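Local coordinates for protein aldo-keto Reductase, OXIDOREDUCTASE (Salmonella typhimurium, PDB 5T79) that probably acts as an NADPH-dependent aldo-keto reductase, able to convert 3-hydroxybutanal to 1,3-butanediol, at residues Y196-R201 and L282-R287. Sequence-based numbering, arbitrary orientation.
Sequences YSLFER and LAWVLR. With SO4 (sulfate ion), chain B.
Ser197 and Val285 bring their CA atoms to 6.3 Å, the Ser197 side chain turned away, where loop 196-201 meets segment 282-287 through Tyr196, Ser197, Leu198 and Arg201. A type I beta turn from Ser197 to Glu200 is closed by the Glu200 N to Ser197 O bond, and Ser197 OG accepts from Phe199 N in an ST turn. Trp284 CG is anti to the backbone N (chi1 -177°), and the indole beyond it reaches among the loop side chains. Leu198 CD2 sits over one indole face, 3.4 Å from the centroid of the five-membered ring and 9° off its normal, a CH-pi contact. Arg287 NH2 lies over the opposite face. At the indole edge, Arg201 NE is 3.5 Å from Trp284 CH2, with the guanidinium almost perpendicular to the ring. In this TIM-barrel aldo-keto reductase the contact joins the loop after barrel strand 191-193 to helix 277-285, which precedes strand 293-296; the Ser197 side chain lies about 7 Å from bound NADPH. The Tyr196 ring meets Trp284 obliquely, CE1 to CZ3, and Tyr196 CD2 lies 3.6 Å from Val285 CG1. Arg287 NH2 donates to Tyr196 OH (3.1 Å) and to Trp284 O (2.9 Å), both close to the guanidinium plane, fixing its rotation. Arg287 NE and NH1 donate nearly straight to O2 and O1 of a sulfate probably from the crystallisation liquor. Arg201 NH2 and Arg287 NH1 approach to 3.6 Å, a like-charge pair probably offset by the sulfate and Glu204, salt-bridged to both; Glu204 also hydrogen-bonds Tyr196 OH, and Asp325 pairs with Arg201 NH1.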
ATOM      1  N   TYR A 196       8.508  -3.508  -1.702  1.00 14.44           N
ATOM      2  CA  TYR A 196       9.698  -2.793  -2.196  1.00 13.51           C
ATOM      3  C   TYR A 196      10.279  -1.896  -1.126  1.00 17.17           C
ATOM      4  O   TYR A 196       9.577  -1.058  -0.558  1.00 15.21           O
ATOM      5  CB  TYR A 196       9.369  -1.966  -3.464  1.00 13.99           C
ATOM      6  CG  TYR A 196      10.527  -1.210  -4.112  1.00 15.41           C
ATOM      7  CD1 TYR A 196      11.814  -1.751  -4.152  1.00 16.84           C
ATOM      8  CD2 TYR A 196      10.303  -0.024  -4.805  1.00 17.01           C
ATOM      9  CE1 TYR A 196      12.851  -1.115  -4.852  1.00 15.97           C
ATOM     10  CE2 TYR A 196      11.335   0.638  -5.471  1.00 18.25           C
ATOM     11  CZ  TYR A 196      12.603   0.085  -5.501  1.00 20.69           C
ATOM     12  OH  TYR A 196      13.590   0.743  -6.193  1.00 20.89           O
ATOM     13  N   SER A 197      11.580  -2.078  -0.860  1.00 15.11           N
ATOM     14  CA  SER A 197      12.350  -1.274   0.112  1.00 15.50           C
ATOM     15  C   SER A 197      13.820  -1.417  -0.174  1.00 17.57           C
ATOM     16  O   SER A 197      14.185  -2.206  -1.038  1.00 17.41           O
ATOM     17  CB  SER A 197      12.068  -1.735   1.546  1.00 17.75           C
ATOM     18  OG  SER A 197      12.726  -2.969   1.820  1.00 19.43           O
ATOM     19  N   LEU A 198      14.676  -0.725   0.595  1.00 15.81           N
ATOM     20  CA  LEU A 198      16.136  -0.888   0.471  1.00 15.86           C
ATOM     21  C   LEU A 198      16.566  -2.359   0.646  1.00 20.62           C
ATOM     22  O   LEU A 198      17.547  -2.793   0.034  1.00 20.34           O
ATOM     23  CB  LEU A 198      16.853  -0.031   1.519  1.00 15.39           C
ATOM     24  CG  LEU A 198      16.905   1.470   1.227  1.00 18.31           C
ATOM     25  CD1 LEU A 198      17.050   2.276   2.515  1.00 18.23           C
ATOM     26  CD2 LEU A 198      18.095   1.799   0.334  1.00 19.19           C
ATOM     27  N   PHE A 199      15.822  -3.114   1.464  1.00 16.26           N
ATOM     28  CA  PHE A 199      16.130  -4.507   1.774  1.00 17.73           C
ATOM     29  C   PHE A 199      15.373  -5.510   0.882  1.00 22.52           C
ATOM     30  O   PHE A 199      15.551  -6.722   1.031  1.00 22.35           O
ATOM     31  CB  PHE A 199      15.816  -4.786   3.261  1.00 19.41           C
ATOM     32  CG  PHE A 199      16.774  -4.146   4.248  1.00 21.32           C
ATOM     33  CD1 PHE A 199      18.059  -3.770   3.858  1.00 25.33           C
ATOM     34  CD2 PHE A 199      16.416  -3.987   5.582  1.00 23.98           C
ATOM     35  CE1 PHE A 199      18.951  -3.204   4.774  1.00 26.85           C
ATOM     36  CE2 PHE A 199      17.310  -3.437   6.502  1.00 27.26           C
ATOM     37  CZ  PHE A 199      18.581  -3.063   6.094  1.00 26.32           C
ATOM     38  N   GLU A 200      14.556  -5.024  -0.045  1.00 18.65           N
ATOM     39  CA  GLU A 200      13.821  -5.930  -0.934  1.00 18.72           C
ATOM     40  C   GLU A 200      13.695  -5.283  -2.287  1.00 22.15           C
ATOM     41  O   GLU A 200      12.746  -4.539  -2.527  1.00 19.86           O
ATOM     42  CB  GLU A 200      12.441  -6.311  -0.341  1.00 19.64           C
ATOM     43  CG  GLU A 200      11.714  -7.365  -1.170  1.00 29.07           C
ATOM     44  CD  GLU A 200      12.595  -8.547  -1.543  1.00 46.52           C
ATOM     45  OE1 GLU A 200      12.910  -9.341  -0.626  1.00 29.78           O
ATOM     46  OE2 GLU A 200      13.079  -8.597  -2.703  1.00 28.28           O
ATOM     47  N   ARG A 201      14.650  -5.574  -3.187  1.00 19.25           N
ATOM     48  CA  ARG A 201      14.722  -4.867  -4.468  1.00 18.85           C
ATOM     49  C   ARG A 201      14.331  -5.711  -5.705  1.00 21.89           C
ATOM     50  O   ARG A 201      14.700  -5.338  -6.822  1.00 21.50           O
ATOM     51  CB  ARG A 201      16.171  -4.330  -4.636  1.00 18.68           C
ATOM     52  CG  ARG A 201      16.560  -3.349  -3.526  1.00 20.97           C
ATOM     53  CD  ARG A 201      17.999  -2.884  -3.648  1.00 26.43           C
ATOM     54  NE  ARG A 201      18.190  -2.020  -4.816  1.00 26.27           N
ATOM     55  CZ  ARG A 201      19.286  -1.317  -5.051  1.00 34.89           C
ATOM     56  NH1 ARG A 201      20.312  -1.371  -4.205  1.00 23.70           N
ATOM     57  NH2 ARG A 201      19.369  -0.544  -6.128  1.00 23.40           N
ATOM     58  N   LEU A 282      11.952   5.911   2.760  1.00 15.70           N
ATOM     59  CA  LEU A 282      10.750   6.202   1.952  1.00 15.05           C
ATOM     60  C   LEU A 282      11.118   6.980   0.695  1.00 19.24           C
ATOM     61  O   LEU A 282      10.646   6.671  -0.402  1.00 18.53           O
ATOM     62  CB  LEU A 282       9.706   7.008   2.766  1.00 14.72           C
ATOM     63  CG  LEU A 282       9.178   6.374   4.041  1.00 18.48           C
ATOM     64  CD1 LEU A 282       8.152   7.286   4.697  1.00 16.93           C
ATOM     65  CD2 LEU A 282       8.542   4.983   3.761  1.00 20.20           C
ATOM     66  N   ALA A 283      11.968   8.004   0.860  1.00 16.40           N
ATOM     67  CA  ALA A 283      12.459   8.835  -0.236  1.00 15.84           C
ATOM     68  C   ALA A 283      13.146   7.972  -1.293  1.00 20.15           C
ATOM     69  O   ALA A 283      12.949   8.187  -2.489  1.00 20.94           O
ATOM     70  CB  ALA A 283      13.456   9.843   0.322  1.00 17.28           C
ATOM     71  N   TRP A 284      13.946   6.980  -0.845  1.00 17.32           N
ATOM     72  CA  TRP A 284      14.706   6.111  -1.736  1.00 17.56           C
ATOM     73  C   TRP A 284      13.778   5.329  -2.669  1.00 19.12           C
ATOM     74  O   TRP A 284      14.116   5.162  -3.828  1.00 19.12           O
ATOM     75  CB  TRP A 284      15.610   5.163  -0.935  1.00 16.98           C
ATOM     76  CG  TRP A 284      16.478   4.271  -1.783  1.00 18.57           C
ATOM     77  CD1 TRP A 284      17.742   4.535  -2.227  1.00 22.50           C
ATOM     78  CD2 TRP A 284      16.152   2.960  -2.257  1.00 18.44           C
ATOM     79  NE1 TRP A 284      18.224   3.466  -2.949  1.00 21.97           N
ATOM     80  CE2 TRP A 284      17.273   2.480  -2.972  1.00 22.76           C
ATOM     81  CE3 TRP A 284      15.027   2.123  -2.121  1.00 19.26           C
ATOM     82  CZ2 TRP A 284      17.300   1.207  -3.557  1.00 22.17           C
ATOM     83  CZ3 TRP A 284      15.046   0.874  -2.720  1.00 20.94           C
ATOM     84  CH2 TRP A 284      16.158   0.438  -3.450  1.00 22.63           C
ATOM     85  N   VAL A 285      12.617   4.880  -2.190  1.00 15.73           N
ATOM     86  CA  VAL A 285      11.678   4.116  -3.022  1.00 16.23           C
ATOM     87  C   VAL A 285      11.209   4.949  -4.249  1.00 18.92           C
ATOM     88  O   VAL A 285      11.032   4.378  -5.330  1.00 18.84           O
ATOM     89  CB  VAL A 285      10.480   3.587  -2.192  1.00 20.13           C
ATOM     90  CG1 VAL A 285       9.373   3.046  -3.093  1.00 19.66           C
ATOM     91  CG2 VAL A 285      10.935   2.519  -1.190  1.00 20.13           C
ATOM     92  N   LEU A 286      11.049   6.275  -4.097  1.00 17.07           N
ATOM     93  CA  LEU A 286      10.579   7.143  -5.204  1.00 18.25           C
ATOM     94  C   LEU A 286      11.724   7.833  -5.993  1.00 24.05           C
ATOM     95  O   LEU A 286      11.444   8.682  -6.841  1.00 23.64           O
ATOM     96  CB  LEU A 286       9.653   8.246  -4.654  1.00 18.91           C
ATOM     97  CG  LEU A 286       8.436   7.823  -3.800  1.00 23.02           C
ATOM     98  CD1 LEU A 286       7.704   9.053  -3.290  1.00 23.93           C
ATOM     99  CD2 LEU A 286       7.458   6.977  -4.598  1.00 23.77           C
ATOM    100  N   ARG A 287      12.987   7.474  -5.731  1.00 21.42           N
ATOM    101  CA  ARG A 287      14.156   8.161  -6.333  1.00 22.12           C
ATOM    102  C   ARG A 287      14.216   8.137  -7.879  1.00 27.27           C
ATOM    103  O   ARG A 287      14.822   9.043  -8.468  1.00 27.69           O
ATOM    104  CB  ARG A 287      15.465   7.589  -5.771  1.00 18.70           C
ATOM    105  CG  ARG A 287      15.871   6.230  -6.360  1.00 19.01           C
ATOM    106  CD  ARG A 287      16.926   5.513  -5.538  1.00 22.74           C
ATOM    107  NE  ARG A 287      17.296   4.245  -6.164  1.00 21.06           N
ATOM    108  CZ  ARG A 287      16.535   3.155  -6.175  1.00 30.16           C
ATOM    109  NH1 ARG A 287      16.947   2.061  -6.800  1.00 24.17           N
ATOM    110  NH2 ARG A 287      15.363   3.147  -5.549  1.00 19.62           N
TER
HETATM  111  S   SO4 B 401      19.818   3.258  -8.457  0.66 36.52           S
HETATM  112  O1  SO4 B 401      19.574   1.906  -7.968  0.66 39.63           O
HETATM  113  O2  SO4 B 401      19.918   4.132  -7.299  0.66 31.23           O
HETATM  114  O3  SO4 B 401      21.093   3.257  -9.173  0.66 39.20           O
HETATM  115  O4  SO4 B 401      18.739   3.605  -9.373  0.66 31.17           O